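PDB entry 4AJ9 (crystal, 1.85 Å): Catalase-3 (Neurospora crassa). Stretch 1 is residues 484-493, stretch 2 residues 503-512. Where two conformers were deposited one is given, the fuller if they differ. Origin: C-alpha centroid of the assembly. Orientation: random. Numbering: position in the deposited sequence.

Stretch 1, residues 484-493: LNKISNDVAK
Stretch 2 503-512: APQPDPTYYH

A tyrosine hydroxyl is bonded to both stretches at once: Tyr511 OH donates to the backbone oxygen Asn485 O at 2.6 Å while accepting from Asp507 N, in its own stretch, at 2.8 Å. The example illustrates a general principle, that a segment without regular secondary structure can be fixed against a helical one when polar side chains satisfy the backbone groups it leaves unpaired.

Stretch 1 is helical at its start, breaks at Ser488 (phi/psi -160/120), and resumes as a helix from Asn489 to Lys493. Ser488, chi1 t, caps this second helix, its OG accepting from Val491 N at 3.2 Å. Stretch 2 is extended from Ala503 to Asp507, with phi between -49 and -131° and psi between 86 and 161°, and then turns, Tyr511 N reaching back to Pro508 O at 3.0 Å. The extended part runs opposite in sense to stretch 1: the CA atoms of Lys493 and Ala503 lie 4.7 Å apart, those of Asn489 and Pro506 5.3 Å, and those of Lys486 and Asp507 5.7 Å. After the turn, the CA atoms of Ile487 and Tyr511 pair at 6.3 Å.

Two asparagines, four residues apart and both with chi1 t, point toward the extended segment and read its carbonyls. Asn485 ND2 (chi2 43°) donates to Gln505 O at 2.7 Å; Asn489 ND2 (chi2 -111°) donates to Pro504 O at 3.0 Å. The same Asn489 amide also donates to Asn485 OD1 at 3.0 Å, so the pair is braced across the helix break. Pro506 N, 3.4 Å from Asn489 ND2, carries no hydrogen, and its lone pair is delocalised into the amide, so no bond forms.

The CA-to-CB bond of Tyr511 (chi1 m, chi2 -11°) is sideways, but the end of the side chain comes nearer to stretch 1. Lys486 O lies at the ring edge, 3.7 Å from Tyr511 CE1. Tyr510 (m, chi2 -89°) brings its CB within 3.7 Å of Lys486 O. One water donates to Lys486 O at 2.6 Å and to Asp507 O at 2.5 Å and accepts from Tyr510 N at 2.7 Å, linking three backbone groups.

The CA-to-CB bond of Lys486 points away, yet its side chain (m, t, t, m) carries NZ to 3.3 Å from Asp507 OD2, a salt bridge with a weak hydrogen bond; Asp507 is t. At the other end the contact is apolar, with Ala492 CB 4.3 Å from Pro504 CG and Lys493 (m, t, p, p) CG 3.6 Å from Ala503 CB. In all, 575 Å² is buried between them, both sides summed.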

# COMPACT_ATOMS: atom_id res chain seq x y z
N LEU C 484 -1.80 14.13 42.73
CA LEU C 484 -3.08 14.78 42.99
C LEU C 484 -2.93 15.76 44.14
O LEU C 484 -3.51 16.84 44.13
CB LEU C 484 -4.17 13.77 43.33
CG LEU C 484 -4.57 12.84 42.19
CD1 LEU C 484 -5.58 11.82 42.70
CD2 LEU C 484 -5.14 13.64 41.02
N ASN C 485 -2.14 15.36 45.14
CA ASN C 485 -1.93 16.16 46.33
C ASN C 485 -1.28 17.51 46.05
O ASN C 485 -1.41 18.44 46.85
CB ASN C 485 -1.07 15.40 47.35
CG ASN C 485 -1.02 16.11 48.70
OD1 ASN C 485 -2.03 16.59 49.19
ND2 ASN C 485 0.17 16.20 49.29
N LYS C 486 -0.56 17.61 44.94
CA LYS C 486 0.10 18.85 44.56
C LYS C 486 -0.91 19.82 43.98
O LYS C 486 -0.68 21.03 43.90
CB LYS C 486 1.23 18.60 43.56
CG LYS C 486 2.47 18.00 44.16
CD LYS C 486 3.51 17.77 43.09
CE LYS C 486 4.67 16.92 43.59
NZ LYS C 486 5.52 17.63 44.59
N ILE C 487 -2.05 19.28 43.57
CA ILE C 487 -3.12 20.08 43.03
C ILE C 487 -4.08 20.52 44.13
O ILE C 487 -4.45 21.69 44.21
CB ILE C 487 -3.91 19.28 41.97
CG1 ILE C 487 -3.06 19.04 40.72
CG2 ILE C 487 -5.18 20.01 41.59
CD1 ILE C 487 -3.71 18.11 39.71
N SER C 488 -4.48 19.57 44.97
CA SER C 488 -5.41 19.84 46.05
C SER C 488 -5.30 18.76 47.12
O SER C 488 -5.50 17.58 46.84
CB SER C 488 -6.84 19.91 45.52
OG SER C 488 -7.79 19.88 46.57
N ASN C 489 -4.96 19.16 48.33
CA ASN C 489 -4.90 18.22 49.43
C ASN C 489 -6.24 17.50 49.68
O ASN C 489 -6.25 16.30 49.94
CB ASN C 489 -4.39 18.89 50.71
CG ASN C 489 -4.32 17.94 51.88
OD1 ASN C 489 -5.10 18.05 52.83
ND2 ASN C 489 -3.39 16.98 51.82
N ASP C 490 -7.35 18.22 49.59
CA ASP C 490 -8.66 17.61 49.79
C ASP C 490 -8.99 16.58 48.71
O ASP C 490 -9.56 15.53 48.99
CB ASP C 490 -9.77 18.66 49.82
CG ASP C 490 -11.10 18.09 50.27
OD1 ASP C 490 -11.10 17.36 51.28
OD2 ASP C 490 -12.13 18.34 49.61
N VAL C 491 -8.63 16.89 47.46
CA VAL C 491 -8.86 15.94 46.38
C VAL C 491 -8.10 14.65 46.65
O VAL C 491 -8.66 13.56 46.55
CB VAL C 491 -8.44 16.51 45.01
CG1 VAL C 491 -8.38 15.39 43.97
CG2 VAL C 491 -9.41 17.58 44.55
N ALA C 492 -6.82 14.78 47.01
CA ALA C 492 -6.00 13.60 47.25
C ALA C 492 -6.53 12.79 48.44
O ALA C 492 -6.56 11.56 48.38
CB ALA C 492 -4.54 14.00 47.47
N LYS C 493 -6.95 13.47 49.50
CA LYS C 493 -7.57 12.80 50.65
C LYS C 493 -8.80 11.99 50.23
O LYS C 493 -8.92 10.79 50.54
CB LYS C 493 -7.94 13.83 51.74
CG LYS C 493 -6.73 14.29 52.58
CD LYS C 493 -7.02 15.58 53.35
CE LYS C 493 -8.06 15.37 54.44
NZ LYS C 493 -7.53 14.53 55.56
N ALA C 503 -4.20 9.37 53.81
CA ALA C 503 -4.37 10.76 53.41
C ALA C 503 -3.02 11.48 53.50
O ALA C 503 -2.42 11.53 54.57
CB ALA C 503 -5.41 11.44 54.28
N PRO C 504 -2.53 12.00 52.37
CA PRO C 504 -1.23 12.67 52.30
C PRO C 504 -1.21 14.01 53.04
O PRO C 504 -2.26 14.59 53.33
CB PRO C 504 -1.04 12.91 50.79
CG PRO C 504 -1.95 11.92 50.13
CD PRO C 504 -3.13 11.82 51.04
N GLN C 505 -0.00 14.48 53.36
CA GLN C 505 0.18 15.75 54.04
C GLN C 505 0.15 16.88 53.01
O GLN C 505 0.71 16.73 51.93
CB GLN C 505 1.51 15.76 54.78
CG GLN C 505 1.49 16.51 56.10
CD GLN C 505 0.48 15.92 57.06
OE1 GLN C 505 0.24 14.72 57.07
NE2 GLN C 505 -0.13 16.78 57.87
N PRO C 506 -0.48 18.01 53.36
CA PRO C 506 -0.59 19.14 52.42
C PRO C 506 0.76 19.50 51.80
O PRO C 506 1.78 19.48 52.48
CB PRO C 506 -1.08 20.28 53.32
CG PRO C 506 -1.84 19.59 54.38
CD PRO C 506 -1.09 18.32 54.66
N ASP C 507 0.74 19.80 50.50
CA ASP C 507 1.91 20.27 49.78
C ASP C 507 1.44 21.50 49.01
O ASP C 507 1.05 21.39 47.85
CB ASP C 507 2.43 19.20 48.82
CG ASP C 507 3.69 19.63 48.07
OD1 ASP C 507 4.05 20.83 48.11
OD2 ASP C 507 4.31 18.76 47.42
N PRO C 508 1.48 22.67 49.67
CA PRO C 508 0.76 23.88 49.26
C PRO C 508 1.40 24.74 48.17
O PRO C 508 0.81 25.76 47.82
CB PRO C 508 0.69 24.68 50.56
CG PRO C 508 1.93 24.29 51.29
CD PRO C 508 2.18 22.85 50.95
N THR C 509 2.55 24.35 47.64
CA THR C 509 3.25 25.17 46.65
C THR C 509 2.30 25.74 45.59
O THR C 509 2.31 26.94 45.30
CB THR C 509 4.37 24.35 45.96
OG1 THR C 509 5.22 23.78 46.96
CG2 THR C 509 5.20 25.23 45.01
N TYR C 510 1.44 24.88 45.04
CA TYR C 510 0.58 25.32 43.96
C TYR C 510 -0.88 25.58 44.36
O TYR C 510 -1.68 25.99 43.54
CB TYR C 510 0.67 24.33 42.78
CG TYR C 510 2.07 24.20 42.19
CD1 TYR C 510 2.50 25.03 41.17
CD2 TYR C 510 2.95 23.23 42.66
CE1 TYR C 510 3.76 24.91 40.63
CE2 TYR C 510 4.22 23.11 42.14
CZ TYR C 510 4.63 23.96 41.13
OH TYR C 510 5.89 23.84 40.59
N TYR C 511 -1.23 25.36 45.63
CA TYR C 511 -2.62 25.54 46.06
C TYR C 511 -3.05 27.00 45.89
O TYR C 511 -2.26 27.91 46.07
CB TYR C 511 -2.82 25.15 47.53
CG TYR C 511 -2.52 23.72 47.91
CD1 TYR C 511 -2.30 22.74 46.94
CD2 TYR C 511 -2.48 23.35 49.24
CE1 TYR C 511 -2.02 21.43 47.31
CE2 TYR C 511 -2.21 22.05 49.62
CZ TYR C 511 -1.98 21.09 48.66
OH TYR C 511 -1.70 19.80 49.06
N HIS C 512 -4.32 27.21 45.55
CA HIS C 512 -4.87 28.56 45.45
C HIS C 512 -6.38 28.42 45.41
O HIS C 512 -6.88 27.30 45.26
CB HIS C 512 -4.35 29.27 44.20
CG HIS C 512 -4.89 28.71 42.92
ND1 HIS C 512 -6.10 29.10 42.38
CD2 HIS C 512 -4.37 27.80 42.06
CE1 HIS C 512 -6.31 28.45 41.25
NE2 HIS C 512 -5.28 27.65 41.03
O HOH W 1 1.09 22.21 45.47